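Local coordinates for protein 6-phosphogluconate dehydrogenase (Pseudomonas syringae, PDB 5U5G) that probably reduces (2-oxopropyl)phosphonic acid with an NADP cofactor at a late stage of fosfomycin biosynthesis, at residues H29-S34 with P50-L55; A137-R142 with A158-V163; A185-V190 with A216-A221; Q15-R20 with E128-G133. All blocks are in the same frame, centred on the assembly; numbering follows the deposited sequence.

Contact 1. Residues H29-S34 with P50-L55. With NAP (NADP nicotinamide-adenine-dinucleotide phosphate), chain E.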
# COMPACT_ATOMS: atom_id res chain seq x y z
N HIS A 29 -14.16 -33.33 -0.37
CA HIS A 29 -15.59 -33.39 -0.65
C HIS A 29 -16.16 -31.97 -0.60
O HIS A 29 -15.89 -31.22 0.34
CB HIS A 29 -16.30 -34.31 0.33
CG HIS A 29 -15.94 -35.75 0.15
ND1 HIS A 29 -16.85 -36.77 0.33
CD2 HIS A 29 -14.79 -36.34 -0.24
CE1 HIS A 29 -16.26 -37.93 0.09
NE2 HIS A 29 -15.01 -37.70 -0.26
N VAL A 30 -16.93 -31.61 -1.61
CA VAL A 30 -17.31 -30.21 -1.79
C VAL A 30 -18.83 -30.11 -1.85
O VAL A 30 -19.52 -31.01 -2.34
CB VAL A 30 -16.68 -29.59 -3.05
CG1 VAL A 30 -15.16 -29.56 -2.91
CG2 VAL A 30 -17.11 -30.34 -4.31
N HIS A 31 -19.33 -29.00 -1.32
CA HIS A 31 -20.74 -28.65 -1.36
C HIS A 31 -20.90 -27.17 -1.66
O HIS A 31 -20.15 -26.33 -1.15
CB HIS A 31 -21.45 -28.94 -0.04
CG HIS A 31 -22.87 -28.48 -0.03
ND1 HIS A 31 -23.87 -29.17 -0.68
CD2 HIS A 31 -23.46 -27.39 0.51
CE1 HIS A 31 -25.02 -28.53 -0.52
NE2 HIS A 31 -24.79 -27.45 0.19
N ASN A 32 -21.89 -26.85 -2.49
CA ASN A 32 -22.26 -25.47 -2.76
C ASN A 32 -23.75 -25.44 -3.06
O ASN A 32 -24.30 -26.41 -3.58
CB ASN A 32 -21.45 -24.88 -3.92
CG ASN A 32 -21.61 -23.36 -4.05
OD1 ASN A 32 -21.26 -22.61 -3.14
ND2 ASN A 32 -22.10 -22.91 -5.19
N ARG A 33 -24.39 -24.33 -2.69
CA ARG A 33 -25.79 -24.12 -3.04
C ARG A 33 -26.01 -24.26 -4.55
O ARG A 33 -26.97 -24.90 -4.98
CB ARG A 33 -26.25 -22.75 -2.55
CG ARG A 33 -27.60 -22.30 -3.07
CD ARG A 33 -27.98 -20.90 -2.56
NE ARG A 33 -27.02 -19.86 -2.96
CZ ARG A 33 -27.18 -18.57 -2.69
NH1 ARG A 33 -28.25 -18.17 -2.02
NH2 ARG A 33 -26.28 -17.69 -3.09
N SER A 34 -25.12 -23.68 -5.35
CA SER A 34 -25.20 -23.74 -6.81
C SER A 34 -24.24 -24.82 -7.29
O SER A 34 -23.02 -24.62 -7.29
CB SER A 34 -24.85 -22.38 -7.42
OG SER A 34 -25.76 -21.37 -6.98
N PRO A 50 -24.17 -33.56 -1.77
CA PRO A 50 -25.39 -32.78 -2.07
C PRO A 50 -25.93 -32.01 -0.87
O PRO A 50 -26.79 -31.14 -1.06
CB PRO A 50 -26.39 -33.85 -2.52
CG PRO A 50 -25.95 -35.09 -1.79
CD PRO A 50 -24.43 -35.01 -1.82
N ASP A 51 -25.49 -32.31 0.34
CA ASP A 51 -25.96 -31.60 1.51
C ASP A 51 -24.95 -31.79 2.63
O ASP A 51 -23.97 -32.54 2.49
CB ASP A 51 -27.38 -32.04 1.92
CG ASP A 51 -27.49 -33.53 2.23
OD1 ASP A 51 -26.47 -34.22 2.48
OD2 ASP A 51 -28.63 -34.03 2.24
N ILE A 52 -25.20 -31.12 3.75
CA ILE A 52 -24.27 -31.08 4.88
C ILE A 52 -24.23 -32.41 5.61
O ILE A 52 -23.20 -32.78 6.20
CB ILE A 52 -24.67 -29.91 5.81
CG1 ILE A 52 -24.54 -28.58 5.07
CG2 ILE A 52 -23.84 -29.88 7.08
CD1 ILE A 52 -23.26 -28.43 4.31
N VAL A 53 -25.33 -33.17 5.57
CA VAL A 53 -25.33 -34.51 6.14
C VAL A 53 -24.30 -35.39 5.44
O VAL A 53 -23.45 -36.02 6.08
CB VAL A 53 -26.74 -35.13 6.05
CG1 VAL A 53 -26.69 -36.62 6.41
CG2 VAL A 53 -27.70 -34.38 6.95
N ALA A 54 -24.37 -35.44 4.10
CA ALA A 54 -23.43 -36.25 3.35
C ALA A 54 -22.00 -35.78 3.57
O ALA A 54 -21.08 -36.60 3.67
CB ALA A 54 -23.77 -36.21 1.86
N LEU A 55 -21.80 -34.47 3.65
CA LEU A 55 -20.44 -33.97 3.81
C LEU A 55 -19.88 -34.37 5.17
O LEU A 55 -18.76 -34.90 5.26
CB LEU A 55 -20.42 -32.45 3.63
CG LEU A 55 -19.07 -31.76 3.52
CD1 LEU A 55 -18.33 -32.21 2.27
CD2 LEU A 55 -19.31 -30.28 3.46
PA NAP E . -18.56 -15.22 -4.03
O1A NAP E . -19.65 -14.22 -4.15
O2A NAP E . -17.63 -15.48 -5.18
O5B NAP E . -19.19 -16.68 -3.54
C5B NAP E . -20.00 -16.42 -2.41
C4B NAP E . -20.30 -17.80 -1.78
O4B NAP E . -21.24 -17.68 -0.70
C3B NAP E . -20.88 -18.76 -2.87
O3B NAP E . -20.47 -20.07 -2.58
C2B NAP E . -22.39 -18.65 -2.57
O2B NAP E . -23.12 -19.74 -2.88
C1B NAP E . -22.30 -18.56 -0.99
N9A NAP E . -23.55 -18.03 -0.49
C8A NAP E . -23.98 -16.69 -0.42
N7A NAP E . -25.24 -16.56 0.09
C5A NAP E . -25.63 -17.88 0.34
C6A NAP E . -26.81 -18.44 0.86
N6A NAP E . -27.86 -17.64 1.23
N1A NAP E . -26.96 -19.78 1.00
C2A NAP E . -25.88 -20.54 0.62
N3A NAP E . -24.70 -20.16 0.12
C4A NAP E . -24.59 -18.80 -0.02
O3 NAP E . -17.77 -14.55 -2.76
PN NAP E . -16.19 -14.85 -2.72
O1N NAP E . -15.86 -16.28 -2.87
O2N NAP E . -15.35 -13.73 -3.30
O5D NAP E . -15.86 -14.56 -1.03
C5D NAP E . -16.23 -15.61 -0.25
C4D NAP E . -15.70 -15.33 1.14
O4D NAP E . -14.26 -15.17 1.09
C3D NAP E . -16.28 -13.94 1.65
O3D NAP E . -16.53 -14.04 3.02
C2D NAP E . -15.16 -12.97 1.36
O2D NAP E . -15.12 -11.89 2.26
C1D NAP E . -13.93 -13.89 1.63
N1N NAP E . -12.75 -13.42 0.93
C2N NAP E . -12.74 -13.22 -0.48
C3N NAP E . -11.57 -12.84 -1.09
C7N NAP E . -11.51 -12.66 -2.54
O7N NAP E . -10.47 -12.37 -3.13
N7N NAP E . -12.65 -12.86 -3.30
C4N NAP E . -10.28 -12.68 -0.31
C5N NAP E . -10.42 -12.89 1.13
C6N NAP E . -11.59 -13.22 1.68
P2B NAP E . -23.70 -19.80 -4.63
O1X NAP E . -22.41 -20.18 -5.28
O2X NAP E . -24.78 -20.89 -4.58
O3X NAP E . -24.17 -18.38 -4.79
O HOH W 1 -19.41 -36.10 1.00
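His-31 turns the edge of its imidazole to the backbone of Pro-50, CE1 standing 3.2 Å from Pro-50 O close to the ring plane. CG lies anti to the backbone N (chi1 176°), which swings the ring off the strand toward the turn ahead of helix 52-58. Its ND1 is hydrogen-bonded to Ala-49 O, and that bond fixes how the ring is rotated. At the other end of the ring Ile-52 reaches CD2 with its CD1 at 3.9 Å, the two side chains crossing at about a right angle. Farther back, Leu-55 CD1 lies 3.5 Å from His-29 CB and also touches the carbonyl O of that residue. The imidazole of His-29 leads off instead and meets, in its plane, a water that also makes a weak bond to Ala-54 O. Asp-51 N-caps the helix, OD1 accepting from Ala-54 N at 2.9 Å. Past the strand, Arg-33 lays its guanidinium over the adenine while NE and NH2 bond to the 2'-phosphate. Ser-34 OG donates to O2X of that phosphate at 2.6 Å; Asn-32 ND2 donates to O1X, while OD1 accepts from ribose O3B and Leu-10 N. This is the end of the second strand of a Rossmann fold, with a 2'-phosphate pocket suited to NADP.

Contact 2. Residues A137-R142 with A158-V163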
# COMPACT_ATOMS: atom_id res chain seq x y z
N ALA A 137 -3.30 -15.96 6.66
CA ALA A 137 -4.43 -16.30 7.52
C ALA A 137 -4.30 -15.58 8.85
O ALA A 137 -3.19 -15.34 9.34
CB ALA A 137 -4.53 -17.82 7.73
N ILE A 138 -5.44 -15.20 9.42
CA ILE A 138 -5.57 -14.71 10.79
C ILE A 138 -6.49 -15.67 11.51
O ILE A 138 -7.59 -15.95 11.03
CB ILE A 138 -6.13 -13.28 10.84
CG1 ILE A 138 -5.57 -12.44 9.69
CG2 ILE A 138 -5.88 -12.65 12.22
CD1 ILE A 138 -6.45 -11.24 9.32
N VAL A 139 -6.06 -16.19 12.65
CA VAL A 139 -6.69 -17.38 13.23
C VAL A 139 -7.04 -17.13 14.69
O VAL A 139 -6.16 -16.79 15.49
CB VAL A 139 -5.79 -18.62 13.11
CG1 VAL A 139 -6.52 -19.85 13.65
CG2 VAL A 139 -5.36 -18.84 11.68
N SER A 140 -8.31 -17.34 15.03
CA SER A 140 -8.76 -17.34 16.42
C SER A 140 -9.40 -18.68 16.74
O SER A 140 -10.00 -19.33 15.88
CB SER A 140 -9.78 -16.23 16.69
OG SER A 140 -9.21 -14.95 16.54
N GLY A 141 -9.29 -19.08 18.00
CA GLY A 141 -9.83 -20.35 18.44
C GLY A 141 -8.88 -21.09 19.36
O GLY A 141 -7.81 -20.58 19.72
N ARG A 142 -9.27 -22.34 19.74
CA ARG A 142 -8.55 -23.02 20.79
C ARG A 142 -7.29 -23.67 20.25
O ARG A 142 -7.25 -24.10 19.09
CB ARG A 142 -9.45 -24.06 21.45
CG ARG A 142 -10.73 -23.46 21.98
CD ARG A 142 -11.20 -24.19 23.24
NE ARG A 142 -10.88 -25.60 23.13
CZ ARG A 142 -10.92 -26.44 24.15
NH1 ARG A 142 -11.28 -26.01 25.36
NH2 ARG A 142 -10.61 -27.73 23.99
N ALA A 158 0.91 -18.91 3.25
CA ALA A 158 2.30 -18.64 3.57
C ALA A 158 2.46 -18.09 4.98
O ALA A 158 3.31 -18.57 5.75
CB ALA A 158 2.90 -17.65 2.56
N THR A 159 1.67 -17.09 5.35
CA THR A 159 1.71 -16.50 6.68
C THR A 159 0.44 -16.85 7.44
O THR A 159 -0.65 -16.81 6.87
CB THR A 159 1.86 -14.98 6.60
OG1 THR A 159 2.86 -14.66 5.64
CG2 THR A 159 2.29 -14.43 7.96
N VAL A 160 0.60 -17.21 8.71
CA VAL A 160 -0.53 -17.52 9.59
C VAL A 160 -0.30 -16.81 10.92
O VAL A 160 0.68 -17.09 11.61
CB VAL A 160 -0.68 -19.04 9.80
CG1 VAL A 160 -1.84 -19.34 10.74
CG2 VAL A 160 -0.90 -19.76 8.46
N THR A 161 -1.21 -15.90 11.28
CA THR A 161 -1.12 -15.14 12.54
C THR A 161 -2.17 -15.68 13.51
O THR A 161 -3.37 -15.48 13.32
CB THR A 161 -1.31 -13.64 12.31
OG1 THR A 161 -0.33 -13.15 11.39
CG2 THR A 161 -1.15 -12.87 13.62
N TYR A 162 -1.71 -16.35 14.57
CA TYR A 162 -2.60 -16.93 15.57
C TYR A 162 -2.91 -15.89 16.65
O TYR A 162 -2.01 -15.45 17.37
CB TYR A 162 -1.96 -18.17 16.18
CG TYR A 162 -2.81 -18.92 17.17
CD1 TYR A 162 -4.16 -19.11 16.95
CD2 TYR A 162 -2.24 -19.47 18.32
CE1 TYR A 162 -4.95 -19.82 17.85
CE2 TYR A 162 -3.02 -20.18 19.23
CZ TYR A 162 -4.37 -20.35 18.99
OH TYR A 162 -5.15 -21.04 19.88
N VAL A 163 -4.18 -15.50 16.75
CA VAL A 163 -4.64 -14.58 17.78
C VAL A 163 -5.83 -15.24 18.48
O VAL A 163 -6.99 -15.05 18.08
CB VAL A 163 -4.97 -13.19 17.19
CG1 VAL A 163 -3.68 -12.40 16.94
CG2 VAL A 163 -5.77 -13.34 15.86
O HOH W 2 -1.88 -12.75 8.86
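Ala-137 O is gripped by Thr-161 N at 2.8 Å and by a water that donates to it and also bonds to Thr-161 OG1; Val-160 CA adds a CH...O contact. This is the pairing of the two parallel strands of a beta-alpha-beta unit, joined by helix 143-156, with 157-162 outermost in the sheet within the chain. Ala-137 N to Thr-159 O, Val-139 N to Thr-161 O and Val-163 N to Val-139 O continue the bonding, the last at 2.7 Å. On the face that carries Val-139 and Val-160, CG2 of the first meets CG1 of the second at 3.7 Å, and helix 143-156 covers both through Tyr-146. Ile-138 belongs to the other face, where the Ile-138 and Val-163 side chains cross obliquely, CG2 to CG2 at 3.7 Å; helix 168-196 and Val-207 of the second subunit pack against Ile-138 there. Ser-140 OG is hydrogen-bonded to Ala-169 N, and its single proton could go to Val-163 O, 2.7 Å away, or to Glu-165 O. With CG anti to the backbone N (chi1 -177°), the Tyr-162 ring runs along the neighbouring strand past Val-139 CG1, and its OH donates to Gly-141 O at 2.7 Å.

Contact 3. Residues A185-V190 with A216-A221. With 7VD ((2-oxopropyl)phosphonic acid), chain F.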
# COMPACT_ATOMS: atom_id res chain seq x y z
N ALA A 185 -9.13 2.76 -3.69
CA ALA A 185 -9.78 3.96 -4.22
C ALA A 185 -8.76 5.05 -4.51
O ALA A 185 -8.87 5.76 -5.52
CB ALA A 185 -10.84 4.47 -3.25
N GLY A 186 -7.75 5.20 -3.65
CA GLY A 186 -6.70 6.17 -3.93
C GLY A 186 -5.91 5.80 -5.17
O GLY A 186 -5.61 6.65 -6.01
N ALA A 187 -5.55 4.51 -5.30
CA ALA A 187 -4.74 4.10 -6.44
C ALA A 187 -5.49 4.31 -7.75
O ALA A 187 -4.90 4.78 -8.73
CB ALA A 187 -4.31 2.63 -6.28
N ILE A 188 -6.79 4.03 -7.76
CA ILE A 188 -7.60 4.26 -8.97
C ILE A 188 -7.68 5.76 -9.28
O ILE A 188 -7.65 6.17 -10.45
CB ILE A 188 -9.00 3.63 -8.81
CG1 ILE A 188 -8.87 2.10 -8.78
CG2 ILE A 188 -9.92 4.03 -9.97
CD1 ILE A 188 -10.20 1.38 -8.58
N GLU A 189 -7.77 6.60 -8.26
CA GLU A 189 -7.77 8.04 -8.52
C GLU A 189 -6.44 8.50 -9.09
O GLU A 189 -6.39 9.31 -10.01
CB GLU A 189 -8.11 8.81 -7.25
CG GLU A 189 -9.58 8.73 -6.89
CD GLU A 189 -9.94 9.63 -5.73
OE1 GLU A 189 -9.20 10.60 -5.48
OE2 GLU A 189 -10.97 9.37 -5.07
N VAL A 190 -5.34 7.97 -8.56
CA VAL A 190 -4.02 8.41 -9.00
C VAL A 190 -3.74 7.92 -10.42
O VAL A 190 -3.25 8.68 -11.27
CB VAL A 190 -2.97 7.96 -7.98
CG1 VAL A 190 -1.59 7.91 -8.59
CG2 VAL A 190 -3.01 8.91 -6.78
N ALA A 216 -0.21 -3.37 -1.93
CA ALA A 216 -0.84 -4.56 -2.50
C ALA A 216 -2.01 -4.20 -3.41
O ALA A 216 -2.17 -4.79 -4.49
CB ALA A 216 -1.28 -5.50 -1.37
N TYR A 217 -2.83 -3.22 -3.02
CA TYR A 217 -3.99 -2.89 -3.84
C TYR A 217 -3.70 -1.90 -4.95
O TYR A 217 -4.50 -1.82 -5.90
CB TYR A 217 -5.16 -2.41 -2.97
CG TYR A 217 -6.10 -3.58 -2.77
CD1 TYR A 217 -5.79 -4.58 -1.84
CD2 TYR A 217 -7.23 -3.74 -3.57
CE1 TYR A 217 -6.63 -5.69 -1.68
CE2 TYR A 217 -8.07 -4.85 -3.41
CZ TYR A 217 -7.76 -5.83 -2.47
OH TYR A 217 -8.59 -6.93 -2.31
N MET A 218 -2.60 -1.15 -4.88
CA MET A 218 -2.10 -0.48 -6.07
C MET A 218 -1.75 -1.50 -7.16
O MET A 218 -2.08 -1.30 -8.34
CB MET A 218 -0.87 0.38 -5.73
CG MET A 218 -0.12 0.93 -6.96
SD MET A 218 -0.99 2.11 -8.02
CE MET A 218 -0.89 3.61 -7.03
N ASP A 219 -1.11 -2.60 -6.77
CA ASP A 219 -0.87 -3.70 -7.71
C ASP A 219 -2.18 -4.19 -8.33
O ASP A 219 -2.27 -4.38 -9.54
CB ASP A 219 -0.16 -4.86 -7.01
CG ASP A 219 1.27 -4.52 -6.61
OD1 ASP A 219 1.81 -3.50 -7.09
OD2 ASP A 219 1.85 -5.28 -5.81
N VAL A 220 -3.21 -4.38 -7.50
CA VAL A 220 -4.51 -4.80 -8.01
C VAL A 220 -5.02 -3.81 -9.05
O VAL A 220 -5.46 -4.19 -10.14
CB VAL A 220 -5.52 -4.99 -6.86
CG1 VAL A 220 -6.92 -5.23 -7.43
CG2 VAL A 220 -5.09 -6.14 -5.97
N ALA A 221 -4.98 -2.51 -8.71
CA ALA A 221 -5.53 -1.49 -9.59
C ALA A 221 -4.74 -1.40 -10.89
O ALA A 221 -5.32 -1.24 -11.97
CB ALA A 221 -5.54 -0.15 -8.87
P1 7VD F . -8.13 -9.79 -0.11
C1 7VD F . -9.83 -9.68 -0.72
O2 7VD F . -7.96 -9.41 1.34
O3 7VD F . -7.54 -11.16 -0.34
O4 7VD F . -7.46 -8.78 -1.01
C6 7VD F . -10.91 -9.46 0.31
O7 7VD F . -10.84 -9.97 1.43
C8 7VD F . -12.05 -8.57 -0.11
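Met-218 folds its thioether over Ala-187, with CE 3.6 Å and SD 3.8 Å from the alanine CB. The side chain leaves with CG anti to the backbone N (chi1 170°), and bends at chi2 and chi3 bring the methyl back onto the neighbouring helix. From the next turn Ala-221 points its own methyl at the same spot, CB to CB with Ala-187 at 4.0 Å. Ile-188 touches the same Ala-221 CB with its CG1. Such small residues let helix 216-226 lie close on the long helix 168-196; the local axes approach to 8.7 Å and cross at -47°. Phe-208 of helix 201-210 packs on Met-218 as well. One residue before Met-218, Tyr-217 reaches the (2-oxopropyl)phosphonic acid pocket: its OH donates to a phosphonate oxygen of the ligand, O4, at 2.5 Å, with O4 in the ring plane. Val-220 CG2 sits above the ring centre on one face. Between 185-190 and 216-221 no hydrogen bond forms, and the contact is apolar. Tyr-217 OH takes its polar partners, the phosphonate and Arg-239 NH1, away from this apolar join, while Glu-189 bonds to Tyr-282 and to Ser-259 and Phe-258 of the second subunit.

Contact 4. Residues Q15-R20 with E128-G133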
# COMPACT_ATOMS: atom_id res chain seq x y z
N GLN A 15 -13.54 -21.92 -4.58
CA GLN A 15 -13.01 -22.69 -5.70
C GLN A 15 -11.49 -22.68 -5.74
O GLN A 15 -10.85 -23.72 -5.94
CB GLN A 15 -13.56 -22.14 -7.02
CG GLN A 15 -15.01 -22.53 -7.33
CD GLN A 15 -15.48 -21.99 -8.68
OE1 GLN A 15 -14.88 -22.31 -9.72
NE2 GLN A 15 -16.53 -21.15 -8.67
N ALA A 16 -10.88 -21.50 -5.57
CA ALA A 16 -9.42 -21.41 -5.67
C ALA A 16 -8.73 -22.17 -4.55
O ALA A 16 -7.75 -22.89 -4.78
CB ALA A 16 -8.98 -19.95 -5.69
N ILE A 17 -9.22 -22.04 -3.31
CA ILE A 17 -8.64 -22.80 -2.22
C ILE A 17 -8.83 -24.30 -2.44
O ILE A 17 -7.92 -25.10 -2.20
CB ILE A 17 -9.22 -22.33 -0.87
CG1 ILE A 17 -8.84 -20.86 -0.64
CG2 ILE A 17 -8.77 -23.24 0.28
CD1 ILE A 17 -9.28 -20.27 0.68
N CYS A 18 -10.02 -24.71 -2.92
CA CYS A 18 -10.23 -26.12 -3.25
C CYS A 18 -9.24 -26.62 -4.29
O CYS A 18 -8.70 -27.73 -4.15
CB CYS A 18 -11.66 -26.35 -3.75
SG CYS A 18 -12.83 -26.52 -2.43
N ARG A 19 -9.01 -25.85 -5.36
CA ARG A 19 -8.04 -26.27 -6.36
C ARG A 19 -6.67 -26.49 -5.75
O ARG A 19 -5.98 -27.47 -6.07
CB ARG A 19 -7.96 -25.26 -7.51
CG ARG A 19 -8.90 -25.57 -8.65
CD ARG A 19 -9.66 -24.35 -9.08
NE ARG A 19 -8.91 -23.56 -10.05
CZ ARG A 19 -9.15 -22.27 -10.29
NH1 ARG A 19 -10.10 -21.64 -9.61
NH2 ARG A 19 -8.42 -21.60 -11.19
N ARG A 20 -6.26 -25.60 -4.84
CA ARG A 20 -4.97 -25.77 -4.18
C ARG A 20 -4.94 -27.04 -3.33
O ARG A 20 -3.94 -27.78 -3.33
CB ARG A 20 -4.66 -24.54 -3.33
CG ARG A 20 -3.27 -24.51 -2.74
CD ARG A 20 -2.23 -24.22 -3.80
NE ARG A 20 -0.89 -24.35 -3.25
CZ ARG A 20 0.23 -24.05 -3.92
NH1 ARG A 20 0.17 -23.60 -5.16
NH2 ARG A 20 1.40 -24.21 -3.33
N GLU A 128 -5.63 -15.11 -6.60
CA GLU A 128 -4.24 -15.30 -7.01
C GLU A 128 -3.41 -15.94 -5.90
O GLU A 128 -2.71 -16.94 -6.13
CB GLU A 128 -3.67 -13.95 -7.44
CG GLU A 128 -2.19 -13.92 -7.77
CD GLU A 128 -1.69 -12.50 -8.04
OE1 GLU A 128 -2.28 -11.54 -7.49
OE2 GLU A 128 -0.71 -12.36 -8.80
N GLY A 129 -3.50 -15.40 -4.68
CA GLY A 129 -2.75 -15.97 -3.58
C GLY A 129 -3.21 -17.36 -3.19
O GLY A 129 -2.40 -18.18 -2.74
N ALA A 130 -4.51 -17.65 -3.35
CA ALA A 130 -5.01 -18.99 -3.07
C ALA A 130 -4.42 -20.02 -4.02
O ALA A 130 -3.98 -21.10 -3.60
CB ALA A 130 -6.54 -19.02 -3.18
N LEU A 131 -4.42 -19.71 -5.32
CA LEU A 131 -3.94 -20.66 -6.32
C LEU A 131 -2.45 -20.93 -6.16
O LEU A 131 -1.99 -22.05 -6.40
CB LEU A 131 -4.25 -20.14 -7.73
CG LEU A 131 -5.74 -20.03 -8.06
CD1 LEU A 131 -5.95 -19.38 -9.42
CD2 LEU A 131 -6.41 -21.40 -8.02
N ALA A 132 -1.68 -19.92 -5.75
CA ALA A 132 -0.26 -20.09 -5.49
C ALA A 132 0.03 -20.58 -4.09
O ALA A 132 1.20 -20.82 -3.76
CB ALA A 132 0.48 -18.76 -5.72
N GLY A 133 -0.99 -20.74 -3.25
CA GLY A 133 -0.80 -21.25 -1.91
C GLY A 133 -0.09 -20.29 -0.97
O GLY A 133 0.58 -20.74 -0.04
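Ala-16 and Ala-130 meet methyl to methyl, CB to CB at 3.6 Å, where helix 12-23 comes up against helix 126-131. Two further apolar contacts flank this pair. Ile-17 adds its CG1 to Ala-130 CB at 3.9 Å, although its CB is directed away from the other helix, and Leu-131 bends CD2 back onto Ala-16 CB. The Ile-17 side chain also packs on Phe-7, Leu-96 and Phe-156.

Leu-131 also serves the first of the two arginines. Its CD2 sits over the centre of the Arg-19 guanidinium, 3.6 Å above the plane, so an apolar methyl covers one face of a charged group. Arg-19 gets there through bends at chi2 and chi3.

Helix 12-23 is the one that follows the glycine-rich turn of a Rossmann-type dinucleotide site, and helix 126-131 ends here in a Schellman motif at Gly-133, whose phi is positive (70°).

The polar side belongs to Arg-20, whose chain bends at chi2 (73°) to run across this helix end. NH1 donates to Leu-131 O at 2.9 Å, a somewhat bent bond with an N-H...O angle of 143°. One face of the guanidinium lies against the backbone of the motif, with Ala-132 O and Gly-133 N toward its rim and Gly-133 CA 3.4 Å from NE. That NE is hydrogen-bonded to Val-155 O, near the end of helix 143-156.

How the contacts relate
From the N terminus, helix 12-23 gives contact 4 its first half, and helix 126-131 closes that loop more than a hundred residues later, tying the two helices together. Contact 1 opens and closes inside it, joining strand 28-31 to the turn into helix 52-58; the two touch where Val-30 packs on Cys-18. Contact 2 follows in series, its first segment just after contact 4 ends, and closes a short beta-alpha-beta loop at the far edge of the sheet that contact 1 also reaches. Strand 157-162 then leads into helix 168-196, which contact 3 ties to helix 216-226 in the helical C-terminal part. Contacts 2 and 3 both touch the second subunit.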